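Local coordinates for cytochrome P450 monooxygenase (Rhodococcus sp. ECU0066, PDB 6KBH), which probably acts as a self-sufficient monooxygenase, carrying a P450 heme, an FMN and a [2Fe-2S] cluster on one chain, at residues 73-79 with 351-356; 422-426 with 437-441. One frame throughout, in Å; residues are numbered along the deposited sequence.

Contact 1. Residues 73-79 with 351-356; sequences LGYWVVT and AKLLIV
The carbonyl O of Trp-76 takes the N-H of Leu-354 at 2.8 Å in a nearly straight bond (176°), and the CA of Leu-353 lies against the same oxygen as a weaker CA-H...O contact. Three more backbone bonds, Trp-76 N to Lys-352 O, Val-78 N to Leu-354 O and Val-356 N to Val-78 O, complete a parallel pairing of strands 76-78 and 352-355 in the mixed beta sheet of the P450 domain. Tyr-75 turns its ring, with CG anti to the carbonyl carbon (chi1 -62°), beneath Lys-352: CB of Lys-352 stands 3.5 Å from the ring centroid in a CH-pi contact, and CD of Lys-352 comes to 3.4 Å from CE1 of Tyr-75. Tyr-75 OH bonds Arg-333. Ala-351 CB sits 3.6 Å from Trp-76 NE1. On the face of Trp-76, Leu-353 CD2 touches Trp-76 CB and Ile-355 CG2 meets Val-78 CB; helix 81-89 packs here, and Ile-355 approaches heme-binding Arg-334. On the face of Val-77 and Leu-354, CB of Leu-354 meets CD2 of Tyr-75, and CG1 of Val-77 lies 3.8 Å from CG2 of Val-356. Four backbone bonds are thus satisfied inside a buried apolar contact, while the extended lysine leads its charge out to a salt bridge with Glu-101.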
loop_
_atom_site.group_PDB
_atom_site.type_symbol
_atom_site.label_atom_id
_atom_site.label_comp_id
_atom_site.label_asym_id
_atom_site.label_seq_id
_atom_site.Cartn_x
_atom_site.Cartn_y
_atom_site.Cartn_z
ATOM N N LEU A 73 -16.559 -7.798 -30.430
ATOM C CA LEU A 73 -17.180 -8.217 -29.185
ATOM C C LEU A 73 -18.473 -7.423 -28.986
ATOM O O LEU A 73 -18.788 -6.519 -29.752
ATOM C CB LEU A 73 -16.185 -8.036 -28.037
ATOM C CG LEU A 73 -16.542 -8.225 -26.569
ATOM C CD1 LEU A 73 -15.559 -9.166 -25.921
ATOM C CD2 LEU A 73 -16.470 -6.880 -25.909
ATOM N N GLY A 74 -19.252 -7.786 -27.980
ATOM C CA GLY A 74 -20.539 -7.136 -27.851
ATOM C C GLY A 74 -20.606 -5.923 -26.945
ATOM O O GLY A 74 -21.714 -5.462 -26.650
ATOM N N TYR A 75 -19.475 -5.381 -26.501
ATOM C CA TYR A 75 -19.472 -4.397 -25.430
ATOM C C TYR A 75 -19.043 -3.021 -25.917
ATOM O O TYR A 75 -18.455 -2.859 -26.989
ATOM C CB TYR A 75 -18.533 -4.798 -24.283
ATOM C CG TYR A 75 -18.843 -6.085 -23.544
ATOM C CD1 TYR A 75 -19.718 -7.038 -24.059
ATOM C CD2 TYR A 75 -18.253 -6.341 -22.318
ATOM C CE1 TYR A 75 -19.985 -8.208 -23.372
ATOM C CE2 TYR A 75 -18.519 -7.496 -21.626
ATOM C CZ TYR A 75 -19.382 -8.430 -22.153
ATOM O OH TYR A 75 -19.636 -9.582 -21.449
ATOM N N TRP A 76 -19.334 -2.031 -25.081
ATOM C CA TRP A 76 -18.731 -0.712 -25.173
ATOM C C TRP A 76 -17.423 -0.715 -24.392
ATOM O O TRP A 76 -17.341 -1.292 -23.306
ATOM C CB TRP A 76 -19.688 0.344 -24.615
ATOM C CG TRP A 76 -21.021 0.321 -25.294
ATOM C CD1 TRP A 76 -21.992 -0.634 -25.170
ATOM C CD2 TRP A 76 -21.531 1.293 -26.209
ATOM N NE1 TRP A 76 -23.073 -0.315 -25.954
ATOM C CE2 TRP A 76 -22.816 0.864 -26.602
ATOM C CE3 TRP A 76 -21.025 2.485 -26.737
ATOM C CZ2 TRP A 76 -23.602 1.586 -27.496
ATOM C CZ3 TRP A 76 -21.808 3.201 -27.626
ATOM C CH2 TRP A 76 -23.083 2.749 -27.996
ATOM N N VAL A 77 -16.398 -0.081 -24.955
ATOM C CA VAL A 77 -15.046 -0.121 -24.411
ATOM C C VAL A 77 -14.737 1.220 -23.763
ATOM O O VAL A 77 -14.985 2.278 -24.357
ATOM C CB VAL A 77 -14.011 -0.456 -25.497
ATOM C CG1 VAL A 77 -12.635 -0.651 -24.881
ATOM C CG2 VAL A 77 -14.434 -1.691 -26.261
ATOM N N VAL A 78 -14.192 1.173 -22.548
ATOM C CA VAL A 78 -13.860 2.358 -21.767
ATOM C C VAL A 78 -12.379 2.304 -21.437
ATOM O O VAL A 78 -11.881 1.293 -20.930
ATOM C CB VAL A 78 -14.713 2.459 -20.492
ATOM C CG1 VAL A 78 -14.360 3.719 -19.712
ATOM C CG2 VAL A 78 -16.186 2.451 -20.859
ATOM N N THR A 79 -11.684 3.399 -21.711
ATOM C CA THR A 79 -10.252 3.352 -21.925
ATOM C C THR A 79 -9.445 4.220 -20.966
ATOM O O THR A 79 -8.344 3.806 -20.593
ATOM C CB THR A 79 -9.973 3.723 -23.390
ATOM O OG1 THR A 79 -10.240 2.581 -24.219
ATOM C CG2 THR A 79 -8.576 4.186 -23.619
ATOM N N ALA A 351 -26.477 -2.117 -21.824
ATOM C CA ALA A 351 -25.153 -2.171 -22.424
ATOM C C ALA A 351 -24.157 -2.802 -21.459
ATOM O O ALA A 351 -24.241 -2.631 -20.241
ATOM C CB ALA A 351 -24.683 -0.770 -22.814
ATOM N N LYS A 352 -23.208 -3.540 -22.022
ATOM C CA LYS A 352 -22.170 -4.213 -21.258
ATOM C C LYS A 352 -20.863 -3.462 -21.457
ATOM O O LYS A 352 -20.503 -3.129 -22.589
ATOM C CB LYS A 352 -22.028 -5.673 -21.696
ATOM C CG LYS A 352 -23.289 -6.503 -21.492
ATOM C CD LYS A 352 -23.082 -7.946 -21.930
ATOM C CE LYS A 352 -24.339 -8.778 -21.741
ATOM N NZ LYS A 352 -24.123 -10.197 -22.144
ATOM N N LEU A 353 -20.168 -3.182 -20.360
ATOM C CA LEU A 353 -18.956 -2.378 -20.400
ATOM C C LEU A 353 -17.718 -3.260 -20.337
ATOM O O LEU A 353 -17.657 -4.211 -19.554
ATOM C CB LEU A 353 -18.934 -1.372 -19.247
ATOM C CG LEU A 353 -19.948 -0.230 -19.349
ATOM C CD1 LEU A 353 -19.655 0.856 -18.313
ATOM C CD2 LEU A 353 -19.969 0.354 -20.757
ATOM N N LEU A 354 -16.738 -2.947 -21.180
ATOM C CA LEU A 354 -15.388 -3.490 -21.061
ATOM C C LEU A 354 -14.490 -2.346 -20.605
ATOM O O LEU A 354 -14.081 -1.507 -21.414
ATOM C CB LEU A 354 -14.900 -4.084 -22.374
ATOM C CG LEU A 354 -13.597 -4.861 -22.191
ATOM C CD1 LEU A 354 -13.837 -6.061 -21.289
ATOM C CD2 LEU A 354 -13.012 -5.298 -23.523
ATOM N N ILE A 355 -14.188 -2.310 -19.312
ATOM C CA ILE A 355 -13.398 -1.237 -18.723
ATOM C C ILE A 355 -11.955 -1.726 -18.619
ATOM O O ILE A 355 -11.637 -2.627 -17.837
ATOM C CB ILE A 355 -13.979 -0.791 -17.374
ATOM C CG1 ILE A 355 -14.093 -1.954 -16.381
ATOM C CG2 ILE A 355 -15.363 -0.191 -17.590
ATOM C CD1 ILE A 355 -14.954 -1.644 -15.171
ATOM N N VAL A 356 -11.075 -1.141 -19.426
ATOM C CA VAL A 356 -9.737 -1.693 -19.645
ATOM C C VAL A 356 -8.843 -1.164 -18.528
ATOM O O VAL A 356 -8.271 -0.074 -18.619
ATOM C CB VAL A 356 -9.199 -1.359 -21.036
ATOM C CG1 VAL A 356 -7.886 -2.077 -21.282
ATOM C CG2 VAL A 356 -10.222 -1.733 -22.102
#

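Contact 2. Residues 422-426 with 437-441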
loop_
_atom_site.group_PDB
_atom_site.type_symbol
_atom_site.label_atom_id
_atom_site.label_comp_id
_atom_site.label_asym_id
_atom_site.label_seq_id
_atom_site.Cartn_x
_atom_site.Cartn_y
_atom_site.Cartn_z
ATOM N N ASP A 422 15.827 -14.484 -27.240
ATOM C CA ASP A 422 15.026 -14.833 -28.417
ATOM C C ASP A 422 13.820 -15.686 -28.031
ATOM O O ASP A 422 13.487 -16.674 -28.692
ATOM C CB ASP A 422 15.877 -15.537 -29.477
ATOM C CG ASP A 422 16.916 -14.619 -30.097
ATOM O OD1 ASP A 422 16.905 -13.411 -29.792
ATOM O OD2 ASP A 422 17.740 -15.109 -30.900
ATOM N N GLN A 423 13.159 -15.301 -26.945
ATOM C CA GLN A 423 12.023 -16.040 -26.416
ATOM C C GLN A 423 10.734 -15.310 -26.761
ATOM O O GLN A 423 10.618 -14.101 -26.532
ATOM C CB GLN A 423 12.149 -16.217 -24.904
ATOM C CG GLN A 423 11.016 -16.997 -24.269
ATOM C CD GLN A 423 11.279 -17.308 -22.810
ATOM O OE1 GLN A 423 10.414 -17.834 -22.111
ATOM N NE2 GLN A 423 12.480 -16.985 -22.343
ATOM N N GLU A 424 9.778 -16.043 -27.319
ATOM C CA GLU A 424 8.469 -15.507 -27.659
ATOM C C GLU A 424 7.481 -15.878 -26.563
ATOM O O GLU A 424 7.416 -17.039 -26.149
ATOM C CB GLU A 424 7.990 -16.046 -29.007
ATOM C CG GLU A 424 8.887 -15.678 -30.174
ATOM C CD GLU A 424 8.665 -14.256 -30.644
ATOM O OE1 GLU A 424 7.491 -13.848 -30.768
ATOM O OE2 GLU A 424 9.664 -13.546 -30.886
ATOM N N PHE A 425 6.721 -14.895 -26.098
ATOM C CA PHE A 425 5.774 -15.086 -25.008
ATOM C C PHE A 425 4.360 -15.111 -25.570
ATOM O O PHE A 425 3.917 -14.143 -26.200
ATOM C CB PHE A 425 5.934 -13.991 -23.956
ATOM C CG PHE A 425 7.229 -14.071 -23.202
ATOM C CD1 PHE A 425 7.379 -14.963 -22.153
ATOM C CD2 PHE A 425 8.303 -13.269 -23.555
ATOM C CE1 PHE A 425 8.568 -15.046 -21.461
ATOM C CE2 PHE A 425 9.494 -13.343 -22.866
ATOM C CZ PHE A 425 9.629 -14.236 -21.818
ATOM N N THR A 426 3.665 -16.221 -25.340
ATOM C CA THR A 426 2.305 -16.433 -25.812
ATOM C C THR A 426 1.335 -16.260 -24.651
ATOM O O THR A 426 1.566 -16.794 -23.558
ATOM C CB THR A 426 2.157 -17.828 -26.423
ATOM O OG1 THR A 426 2.168 -18.806 -25.376
ATOM C CG2 THR A 426 3.314 -18.122 -27.370
ATOM N N ASP A 437 2.166 -18.095 -20.793
ATOM C CA ASP A 437 2.152 -19.545 -20.647
ATOM C C ASP A 437 3.430 -20.029 -19.979
ATOM O O ASP A 437 3.405 -20.970 -19.178
ATOM C CB ASP A 437 1.978 -20.208 -22.015
ATOM C CG ASP A 437 0.649 -19.874 -22.655
ATOM O OD1 ASP A 437 -0.304 -19.563 -21.913
ATOM O OD2 ASP A 437 0.557 -19.926 -23.898
ATOM N N HIS A 438 4.555 -19.388 -20.291
ATOM C CA HIS A 438 5.842 -19.783 -19.746
ATOM C C HIS A 438 6.744 -18.565 -19.646
ATOM O O HIS A 438 6.638 -17.626 -20.439
ATOM C CB HIS A 438 6.535 -20.844 -20.609
ATOM C CG HIS A 438 5.678 -22.028 -20.917
ATOM N ND1 HIS A 438 5.192 -22.869 -19.940
ATOM C CD2 HIS A 438 5.212 -22.508 -22.095
ATOM C CE1 HIS A 438 4.466 -23.819 -20.502
ATOM N NE2 HIS A 438 4.463 -23.623 -21.809
ATOM N N VAL A 439 7.634 -18.596 -18.660
ATOM C CA VAL A 439 8.793 -17.717 -18.619
ATOM C C VAL A 439 10.008 -18.614 -18.389
ATOM O O VAL A 439 10.043 -19.392 -17.428
ATOM C CB VAL A 439 8.650 -16.600 -17.560
ATOM C CG1 VAL A 439 9.084 -17.022 -16.175
ATOM C CG2 VAL A 439 9.396 -15.351 -17.992
ATOM N N TRP A 440 10.943 -18.592 -19.333
ATOM C CA TRP A 440 12.085 -19.496 -19.326
ATOM C C TRP A 440 13.313 -18.718 -18.879
ATOM O O TRP A 440 13.658 -17.695 -19.481
ATOM C CB TRP A 440 12.303 -20.119 -20.705
ATOM C CG TRP A 440 11.217 -21.078 -21.115
ATOM C CD1 TRP A 440 10.189 -20.832 -21.979
ATOM C CD2 TRP A 440 11.055 -22.435 -20.676
ATOM N NE1 TRP A 440 9.397 -21.947 -22.103
ATOM C CE2 TRP A 440 9.906 -22.945 -21.316
ATOM C CE3 TRP A 440 11.768 -23.266 -19.806
ATOM C CZ2 TRP A 440 9.455 -24.249 -21.111
ATOM C CZ3 TRP A 440 11.319 -24.562 -19.607
ATOM C CH2 TRP A 440 10.172 -25.039 -20.256
ATOM N N VAL A 441 13.965 -19.197 -17.826
ATOM C CA VAL A 441 15.053 -18.467 -17.191
ATOM C C VAL A 441 16.261 -19.379 -17.046
ATOM O O VAL A 441 16.133 -20.558 -16.696
ATOM C CB VAL A 441 14.629 -17.896 -15.822
ATOM C CG1 VAL A 441 13.543 -16.852 -16.002
ATOM C CG2 VAL A 441 14.147 -19.001 -14.914
#
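Gln-423 lays its carboxamide against the backbone of Trp-440, crossing that side chain at about a right angle. Its CG is anti to the backbone N (chi1 -179°) and the chain stays extended, which brings both ends of the amide to one residue: OE1 accepts Trp-440 N on a lone pair at 2.9 Å, and NE2 donates to Trp-440 O at 3.2 Å, the acceptor almost in the amide plane. OE1 also lies at the indole edge, 3.0 Å from Trp-440 CD1, and NE2 has a further bond to Val-420 O, beside the backbone pairing of Trp-440 with Val-420. Replacing Gln-423 by an alanine would probably cost Trp-440 N and O these partners and leave Val-420 O without the NE2 donor. Next to it, the Phe-425 ring has Gln-423 CG over one face and His-438 O at its edge, 3.3 Å from Phe-425 CD1, while Phe-425 CE1 packs on Val-439 CG2 at 3.6 Å; Arg-296 of helix 284-300 touches both residues. Farther along, Asp-437 N bonds Thr-426 O. The loop after strand 418-419 is therefore tied to its return into strand 440-442, in the three-stranded antiparallel sheet of the P450 domain, by one side-chain amide and a backbone bond, with the Phe-425/Val-439 contact between them.

How the contacts relate
Both segments of contact 1 precede those of contact 2 in sequence; the centres are 30 Å apart and the nearest atoms about 17 Å. They also belong to different sheets: contact 1 joins neighbouring parallel strands in a mixed sheet running from 67-69 to 94-95, whereas contact 2 lies at a small antiparallel sheet of strands 172-174, 440-442 and 418-419. Contact 1 bridges 271 intervening residues, just over half of them helical; contact 2 closes a short excursion with 10 residues between its segments. One is thus a long-range closure near the heme, the other a local surface closure remote from the heme, FMN and iron-sulfur sites.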